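Local atomic coordinates of alpha-1,3-glucanase (Paenibacillus glycanilyticus, PDB entry 6K0P), a protein that probably hydrolyses the alpha-1,3-glucosidic linkages of alpha-1,3-glucan, as a bacterial glycoside hydrolase of family 87. Residues A[358-363]-A[390-395]; A[394-399]-A[428-433]. The protein carries 1 engineered substitution. All coordinates share one frame; numbering follows the deposited sequence.

Contact 1 (A[358-363]-A[390-395]); sequences ALFSAT and AVYGGS. With ACY (acetic acid), chain L.
Strands 358-360 and 390-392 pair in parallel, in register, on neighbouring coils of the right-handed parallel beta-helix of the catalytic domain, the fold of the pectate lyase-like clan. Their short axes run 4.8 Å apart at an angle of 5°, as expected for successive rungs of such a helix. Three backbone hydrogen bonds hold them: Leu359 N gives to Ala390 O, Tyr392 N to Leu359 O at 2.8 Å, and Ser361 N to Tyr392 O at 2.8 Å, so the pairing carries on one residue past the first strand. The side chains of each bridge lie next to their equivalents one coil away. On one face Ala358 lies beside Ala390 and Phe360 beside Tyr392; on the other Leu359 CB meets Val391 CG2 at 4.4 Å and both residues pack on Phe399. The two aromatic side chains cross at about a right angle. Phe360 CG is anti to the backbone N (chi1 -168°), whereas Tyr392 CG sits beside its own N, anti to the carbonyl carbon. The CD2-CE2 side of the Phe360 ring meets Tyr392 CB and CG, closest at CD2 to CB, 3.4 Å, and the ring planes are inclined at 38°. The side chain of Phe360 is about 6 Å from a bound glucose unit, and Tyr392 meets Phe420 of a nigerose pocket, so this face borders the sugar-binding surface. Asp355 accepts a hydrogen bond from the tyrosine hydroxyl. Beyond the strands the chain turns through Gly393 and Gly394, both with positive phi, and Ser361 presses its side chain against this turn. Its hydroxyl bonds to the backbone N of Asn370, while Ser361 CB comes within 3.3 Å of Gly394 N.

Contact 2 (A[394-399]-A[428-433]); sequences GSDNLF and GDQDTV. With ACY (acetic acid), chain L.
Leu398 and Val433 form a parallel bridge between adjacent coils of the beta-helix, the ordered end of a contact that begins as two turns meeting near solvent. Here the backbones are tightly joined: Val433 N bonds to Asn397 O and Phe399 N to Val433 O, the latter at 2.8 Å. Beside this pairing Leu398 CD1 rests against Val433 CG1 at 3.7 Å. The carbonyl O of Val433 also lies in the plane of the Phe399 ring, at its edge, while Thr432 CG2 approaches Phe399 CE1. A water links two buried side chains, accepting from Asn397 ND2 and bonding to Thr432 OG1. In the middle the pairing slackens to two weak bonds, Asp396 N to Gln430 O and Asn397 N to Asp431 O, before firmer ones return at Ser395 and Gly428. On this looser side another water donates to Asp396 OD1 and Asp431 O. Gln430 is exposed; its side chain lies alongside that of Asp396, both pointing the same way, with OE1 3.2 Å from Asp396 CB and the amide turned 75° from the carboxylate. With Ser395 OG anti to its backbone N (chi1 -173°), the hydroxyl accepts from Gln430 N at 3.0 Å and donates to O of an acetic acid molecule, probably from the crystallisation liquor, whose OXT takes the N-H of Asp429. Gly428 N reaches Gly394 O at 2.9 Å from above the carbonyl plane, 44° out of it. Toward the next coil Thr432 packs on Ile477 of strand 475-485, and Asp431 forms a salt bridge with Arg508 one coil further on. Asn397 bonds to the backbone of Asn373 and Asn370 on the preceding coil, while Phe399 packs against Leu359 and Val391 of the neighbouring row, strands 357-360 and 389-392.

In the fold
From the N terminus, strand 357-360 comes first; the chain then passes through strand 374-383 and returns in strand 389-392, where contact 1 closes a loop of 26 residues. Gly394 and Ser395 end contact 1 and begin contact 2, whose partner, 428-433, arrives after a further 28 residues. The two closures are thus consecutive, neither nested nor crossed, and each joins a strand region to its equivalent one coil later. Contact 1 pairs one row of strands, contact 2 the next row round the turn. They meet by packing, closest where Leu359 CD2 comes within 3.4 Å of Asn397 CG; Val391 CG2 lies 4.0 Å from Thr432 CG2.

Contact 1 (A[358-363]-A[390-395])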
ATOM      1  N   ALA A 358      -7.839   2.032   3.043  1.00  9.49           N
ATOM      2  CA  ALA A 358      -8.868   3.042   2.838  1.00  9.36           C
ATOM      3  C   ALA A 358     -10.113   2.711   3.649  1.00  9.76           C
ATOM      4  O   ALA A 358     -10.391   1.547   3.966  1.00 10.82           O
ATOM      5  CB  ALA A 358      -9.243   3.177   1.359  1.00 11.29           C
ATOM      6  N   LEU A 359     -10.858   3.767   3.971  1.00 10.08           N
ATOM      7  CA  LEU A 359     -12.146   3.670   4.644  1.00 11.02           C
ATOM      8  C   LEU A 359     -13.086   4.614   3.918  1.00 11.37           C
ATOM      9  O   LEU A 359     -12.814   5.816   3.845  1.00 13.60           O
ATOM     10  CB  LEU A 359     -12.003   4.070   6.118  1.00 12.90           C
ATOM     11  CG  LEU A 359     -13.223   3.845   7.015  1.00 15.08           C
ATOM     12  CD1 LEU A 359     -13.624   2.369   7.096  1.00 15.83           C
ATOM     13  CD2 LEU A 359     -12.912   4.367   8.409  1.00 18.36           C
ATOM     14  N   PHE A 360     -14.144   4.076   3.322  1.00 12.04           N
ATOM     15  CA  PHE A 360     -15.106   4.902   2.593  1.00 11.73           C
ATOM     16  C   PHE A 360     -16.454   4.806   3.287  1.00 13.13           C
ATOM     17  O   PHE A 360     -17.127   3.775   3.214  1.00 13.56           O
ATOM     18  CB  PHE A 360     -15.233   4.517   1.119  1.00 14.73           C
ATOM     19  CG  PHE A 360     -16.001   5.539   0.305  1.00 13.86           C
ATOM     20  CD1 PHE A 360     -17.389   5.571   0.329  1.00 22.68           C
ATOM     21  CD2 PHE A 360     -15.329   6.491  -0.446  1.00 17.65           C
ATOM     22  CE1 PHE A 360     -18.087   6.525  -0.397  1.00 21.10           C
ATOM     23  CE2 PHE A 360     -16.021   7.446  -1.174  1.00 18.59           C
ATOM     24  CZ  PHE A 360     -17.394   7.463  -1.152  1.00 19.44           C
ATOM     25  N   SER A 361     -16.859   5.890   3.928  1.00 14.21           N
ATOM     26  CA  SER A 361     -18.101   5.910   4.683  1.00 15.06           C
ATOM     27  C   SER A 361     -19.253   6.328   3.784  1.00 16.52           C
ATOM     28  O   SER A 361     -19.169   7.337   3.075  1.00 18.56           O
ATOM     29  CB  SER A 361     -17.965   6.869   5.858  1.00 16.76           C
ATOM     30  OG  SER A 361     -19.087   6.815   6.717  1.00 18.57           O
ATOM     31  N   ALA A 362     -20.328   5.548   3.818  1.00 16.75           N
ATOM     32  CA  ALA A 362     -21.523   5.846   3.044  1.00 19.75           C
ATOM     33  C   ALA A 362     -22.691   5.155   3.725  1.00 26.66           C
ATOM     34  O   ALA A 362     -22.506   4.222   4.512  1.00 26.21           O
ATOM     35  CB  ALA A 362     -21.384   5.377   1.593  1.00 21.55           C
ATOM     36  N   THR A 363     -23.894   5.629   3.427  1.00 23.64           N
ATOM     37  CA  THR A 363     -25.089   5.045   4.023  1.00 30.93           C
ATOM     38  C   THR A 363     -25.442   3.739   3.322  1.00 34.63           C
ATOM     39  O   THR A 363     -25.477   3.677   2.091  1.00 42.67           O
ATOM     40  CB  THR A 363     -26.283   6.002   3.938  1.00 39.17           C
ATOM     41  OG1 THR A 363     -26.794   5.999   2.600  1.00 46.43           O
ATOM     42  CG2 THR A 363     -25.863   7.420   4.317  1.00 27.80           C
ATOM     43  N   ALA A 390      -6.295   6.546   3.172  1.00 10.38           N
ATOM     44  CA  ALA A 390      -7.362   7.427   2.715  1.00 10.76           C
ATOM     45  C   ALA A 390      -8.612   7.203   3.543  1.00 10.45           C
ATOM     46  O   ALA A 390      -9.052   6.062   3.724  1.00 10.59           O
ATOM     47  CB  ALA A 390      -7.672   7.206   1.231  1.00 10.73           C
ATOM     48  N   VAL A 391      -9.192   8.299   4.027  1.00  9.06           N
ATOM     49  CA  VAL A 391     -10.427   8.238   4.798  1.00  9.78           C
ATOM     50  C   VAL A 391     -11.430   9.190   4.164  1.00 10.57           C
ATOM     51  O   VAL A 391     -11.158  10.391   4.022  1.00 12.29           O
ATOM     52  CB  VAL A 391     -10.202   8.513   6.297  1.00 11.95           C
ATOM     53  CG1 VAL A 391      -9.556   9.861   6.544  1.00 13.99           C
ATOM     54  CG2 VAL A 391     -11.508   8.370   7.078  1.00 12.56           C
ATOM     55  N   TYR A 392     -12.566   8.647   3.747  1.00 10.79           N
ATOM     56  CA  TYR A 392     -13.614   9.393   3.066  1.00 10.72           C
ATOM     57  C   TYR A 392     -14.827   9.400   3.989  1.00 11.11           C
ATOM     58  O   TYR A 392     -15.603   8.438   4.019  1.00 12.07           O
ATOM     59  CB  TYR A 392     -13.928   8.738   1.723  1.00 11.65           C
ATOM     60  CG  TYR A 392     -12.727   8.581   0.801  1.00 13.05           C
ATOM     61  CD1 TYR A 392     -12.312   9.623  -0.023  1.00 11.78           C
ATOM     62  CD2 TYR A 392     -12.014   7.385   0.756  1.00 12.86           C
ATOM     63  CE1 TYR A 392     -11.219   9.473  -0.872  1.00 11.50           C
ATOM     64  CE2 TYR A 392     -10.928   7.228  -0.092  1.00 10.93           C
ATOM     65  CZ  TYR A 392     -10.532   8.269  -0.893  1.00 12.48           C
ATOM     66  OH  TYR A 392      -9.442   8.115  -1.727  1.00 13.87           O
ATOM     67  N   GLY A 393     -14.983  10.484   4.753  1.00 11.10           N
ATOM     68  CA  GLY A 393     -16.069  10.582   5.718  1.00 10.95           C
ATOM     69  C   GLY A 393     -15.915   9.586   6.859  1.00 11.18           C
ATOM     70  O   GLY A 393     -14.867   8.978   7.071  1.00 11.97           O
ATOM     71  N   GLY A 394     -16.999   9.435   7.611  1.00 10.34           N
ATOM     72  CA  GLY A 394     -17.042   8.510   8.730  1.00 12.45           C
ATOM     73  C   GLY A 394     -17.051   9.257  10.050  1.00 12.99           C
ATOM     74  O   GLY A 394     -16.964  10.484  10.104  1.00 13.43           O
ATOM     75  N   SER A 395     -17.159   8.483  11.127  1.00 11.22           N
ATOM     76  CA  SER A 395     -17.186   9.056  12.466  1.00 11.43           C
ATOM     77  C   SER A 395     -16.521   8.080  13.424  1.00 13.08           C
ATOM     78  O   SER A 395     -16.724   6.867  13.321  1.00 13.18           O
ATOM     79  CB  SER A 395     -18.628   9.371  12.907  1.00 13.96           C
ATOM     80  OG  SER A 395     -18.646  10.078  14.144  1.00 14.07           O
TER
HETATM   81  C   ACY L2014     -22.017  10.385  14.839  1.00 22.06           C
HETATM   82  O   ACY L2014     -21.042   9.695  15.311  1.00 23.72           O
HETATM   83  OXT ACY L2014     -21.910  11.375  14.124  1.00 20.36           O
HETATM   84  CH3 ACY L2014     -23.396   9.848  15.274  1.00 25.51           C
HETATM   85  O   HOH W   1     -18.094   9.909   2.931  1.00 18.42           O

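Contact 2 (A[394-399]-A[428-433])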
ATOM      1  N   GLY A 394     -16.999   9.435   7.611  1.00 10.34           N
ATOM      2  CA  GLY A 394     -17.042   8.510   8.730  1.00 12.45           C
ATOM      3  C   GLY A 394     -17.051   9.257  10.050  1.00 12.99           C
ATOM      4  O   GLY A 394     -16.964  10.484  10.104  1.00 13.43           O
ATOM      5  N   SER A 395     -17.159   8.483  11.127  1.00 11.22           N
ATOM      6  CA  SER A 395     -17.186   9.056  12.466  1.00 11.43           C
ATOM      7  C   SER A 395     -16.521   8.080  13.424  1.00 13.08           C
ATOM      8  O   SER A 395     -16.724   6.867  13.321  1.00 13.18           O
ATOM      9  CB  SER A 395     -18.628   9.371  12.907  1.00 13.96           C
ATOM     10  OG  SER A 395     -18.646  10.078  14.144  1.00 14.07           O
ATOM     11  N   ASP A 396     -15.714   8.616  14.340  1.00 11.61           N
ATOM     12  CA  ASP A 396     -15.072   7.816  15.387  1.00 12.04           C
ATOM     13  C   ASP A 396     -14.214   6.690  14.806  1.00 12.90           C
ATOM     14  O   ASP A 396     -14.360   5.521  15.164  1.00 13.75           O
ATOM     15  CB  ASP A 396     -16.096   7.282  16.396  1.00 13.12           C
ATOM     16  CG  ASP A 396     -15.447   6.617  17.596  1.00 16.06           C
ATOM     17  OD1 ASP A 396     -14.379   7.080  18.050  1.00 17.23           O
ATOM     18  OD2 ASP A 396     -16.012   5.621  18.092  1.00 19.66           O
ATOM     19  N   ASN A 397     -13.303   7.053  13.913  1.00 12.84           N
ATOM     20  CA  ASN A 397     -12.361   6.104  13.332  1.00 11.12           C
ATOM     21  C   ASN A 397     -10.943   6.555  13.637  1.00 11.05           C
ATOM     22  O   ASN A 397     -10.640   7.755  13.597  1.00 13.42           O
ATOM     23  CB  ASN A 397     -12.555   6.001  11.829  1.00 10.64           C
ATOM     24  CG  ASN A 397     -13.890   5.398  11.469  1.00 10.80           C
ATOM     25  OD1 ASN A 397     -14.179   4.254  11.828  1.00 11.77           O
ATOM     26  ND2 ASN A 397     -14.723   6.158  10.767  1.00 12.11           N
ATOM     27  N   LEU A 398     -10.075   5.590  13.940  1.00 10.69           N
ATOM     28  CA  LEU A 398      -8.717   5.858  14.393  1.00 10.96           C
ATOM     29  C   LEU A 398      -7.717   5.285  13.396  1.00 12.81           C
ATOM     30  O   LEU A 398      -7.851   4.135  12.970  1.00 12.33           O
ATOM     31  CB  LEU A 398      -8.492   5.213  15.759  1.00 12.09           C
ATOM     32  CG  LEU A 398      -7.079   5.292  16.333  1.00 13.00           C
ATOM     33  CD1 LEU A 398      -6.659   6.739  16.636  1.00 13.26           C
ATOM     34  CD2 LEU A 398      -7.010   4.429  17.590  1.00 15.05           C
ATOM     35  N   PHE A 399      -6.716   6.092  13.034  1.00 11.71           N
ATOM     36  CA  PHE A 399      -5.588   5.680  12.207  1.00 11.66           C
ATOM     37  C   PHE A 399      -4.346   6.020  13.019  1.00 12.62           C
ATOM     38  O   PHE A 399      -4.031   7.202  13.202  1.00 14.06           O
ATOM     39  CB  PHE A 399      -5.609   6.438  10.880  1.00 11.25           C
ATOM     40  CG  PHE A 399      -6.870   6.214  10.080  1.00 11.85           C
ATOM     41  CD1 PHE A 399      -8.039   6.882  10.392  1.00 14.00           C
ATOM     42  CD2 PHE A 399      -6.877   5.321   9.009  1.00 16.80           C
ATOM     43  CE1 PHE A 399      -9.201   6.668   9.663  1.00 17.44           C
ATOM     44  CE2 PHE A 399      -8.039   5.104   8.273  1.00 15.51           C
ATOM     45  CZ  PHE A 399      -9.200   5.779   8.599  1.00 17.57           C
ATOM     46  N   GLY A 428     -18.807  12.646  10.484  1.00 12.64           N
ATOM     47  CA  GLY A 428     -19.806  12.712  11.529  1.00 13.39           C
ATOM     48  C   GLY A 428     -19.368  13.544  12.719  1.00 13.36           C
ATOM     49  O   GLY A 428     -18.491  14.408  12.622  1.00 13.24           O
ATOM     50  N   ASP A 429     -19.987  13.264  13.866  1.00 13.81           N
ATOM     51  CA  ASP A 429     -19.850  14.113  15.047  1.00 13.78           C
ATOM     52  C   ASP A 429     -18.760  13.668  16.011  1.00 14.98           C
ATOM     53  O   ASP A 429     -18.536  14.349  17.022  1.00 15.57           O
ATOM     54  CB  ASP A 429     -21.191  14.218  15.778  1.00 13.41           C
ATOM     55  CG  ASP A 429     -22.167  15.122  15.053  1.00 15.12           C
ATOM     56  OD1 ASP A 429     -21.787  15.714  14.019  1.00 15.03           O
ATOM     57  OD2 ASP A 429     -23.317  15.237  15.521  1.00 18.83           O
ATOM     58  N   GLN A 430     -18.081  12.559  15.741  1.00 12.67           N
ATOM     59  CA  GLN A 430     -16.970  12.113  16.567  1.00 13.76           C
ATOM     60  C   GLN A 430     -15.701  12.093  15.725  1.00 12.78           C
ATOM     61  O   GLN A 430     -15.751  11.863  14.509  1.00 13.70           O
ATOM     62  CB  GLN A 430     -17.260  10.732  17.192  1.00 13.04           C
ATOM     63  CG  GLN A 430     -18.479  10.760  18.116  1.00 15.41           C
ATOM     64  CD  GLN A 430     -18.720   9.458  18.872  1.00 22.84           C
ATOM     65  OE1 GLN A 430     -18.048   8.453  18.650  1.00 25.16           O
ATOM     66  NE2 GLN A 430     -19.686   9.479  19.781  1.00 22.28           N
ATOM     67  N   ASP A 431     -14.569  12.338  16.384  1.00 13.77           N
ATOM     68  CA  ASP A 431     -13.316  12.587  15.677  1.00 12.54           C
ATOM     69  C   ASP A 431     -12.892  11.426  14.784  1.00 12.17           C
ATOM     70  O   ASP A 431     -12.994  10.246  15.148  1.00 13.55           O
ATOM     71  CB  ASP A 431     -12.186  12.832  16.675  1.00 13.85           C
ATOM     72  CG  ASP A 431     -12.100  14.269  17.125  1.00 14.48           C
ATOM     73  OD1 ASP A 431     -12.683  15.162  16.467  1.00 15.85           O
ATOM     74  OD2 ASP A 431     -11.439  14.497  18.148  1.00 14.80           O
ATOM     75  N   THR A 432     -12.373  11.789  13.616  1.00 11.97           N
ATOM     76  CA  THR A 432     -11.515  10.929  12.819  1.00 11.28           C
ATOM     77  C   THR A 432     -10.097  11.336  13.181  1.00 12.69           C
ATOM     78  O   THR A 432      -9.732  12.508  13.038  1.00 12.30           O
ATOM     79  CB  THR A 432     -11.791  11.169  11.339  1.00 11.42           C
ATOM     80  OG1 THR A 432     -13.148  10.801  11.048  1.00 12.56           O
ATOM     81  CG2 THR A 432     -10.829  10.359  10.467  1.00 13.26           C
ATOM     82  N   VAL A 433      -9.317  10.389  13.695  1.00 12.95           N
ATOM     83  CA  VAL A 433      -8.045  10.688  14.338  1.00 13.48           C
ATOM     84  C   VAL A 433      -6.914  10.056  13.543  1.00 13.16           C
ATOM     85  O   VAL A 433      -6.947   8.852  13.253  1.00 12.97           O
ATOM     86  CB  VAL A 433      -8.013  10.187  15.792  1.00 12.84           C
ATOM     87  CG1 VAL A 433      -6.639  10.459  16.420  1.00 14.79           C
ATOM     88  CG2 VAL A 433      -9.129  10.822  16.605  1.00 14.33           C
TER
HETATM   89  C   ACY L2014     -22.017  10.385  14.839  1.00 22.06           C
HETATM   90  O   ACY L2014     -21.042   9.695  15.311  1.00 23.72           O
HETATM   91  OXT ACY L2014     -21.910  11.375  14.124  1.00 20.36           O
HETATM   92  CH3 ACY L2014     -23.396   9.848  15.274  1.00 25.51           C
HETATM   93  O   HOH W   2     -12.467   9.052  17.673  1.00 23.29           O
HETATM   94  O   HOH W   3     -13.793   8.517   9.664  1.00 12.36           O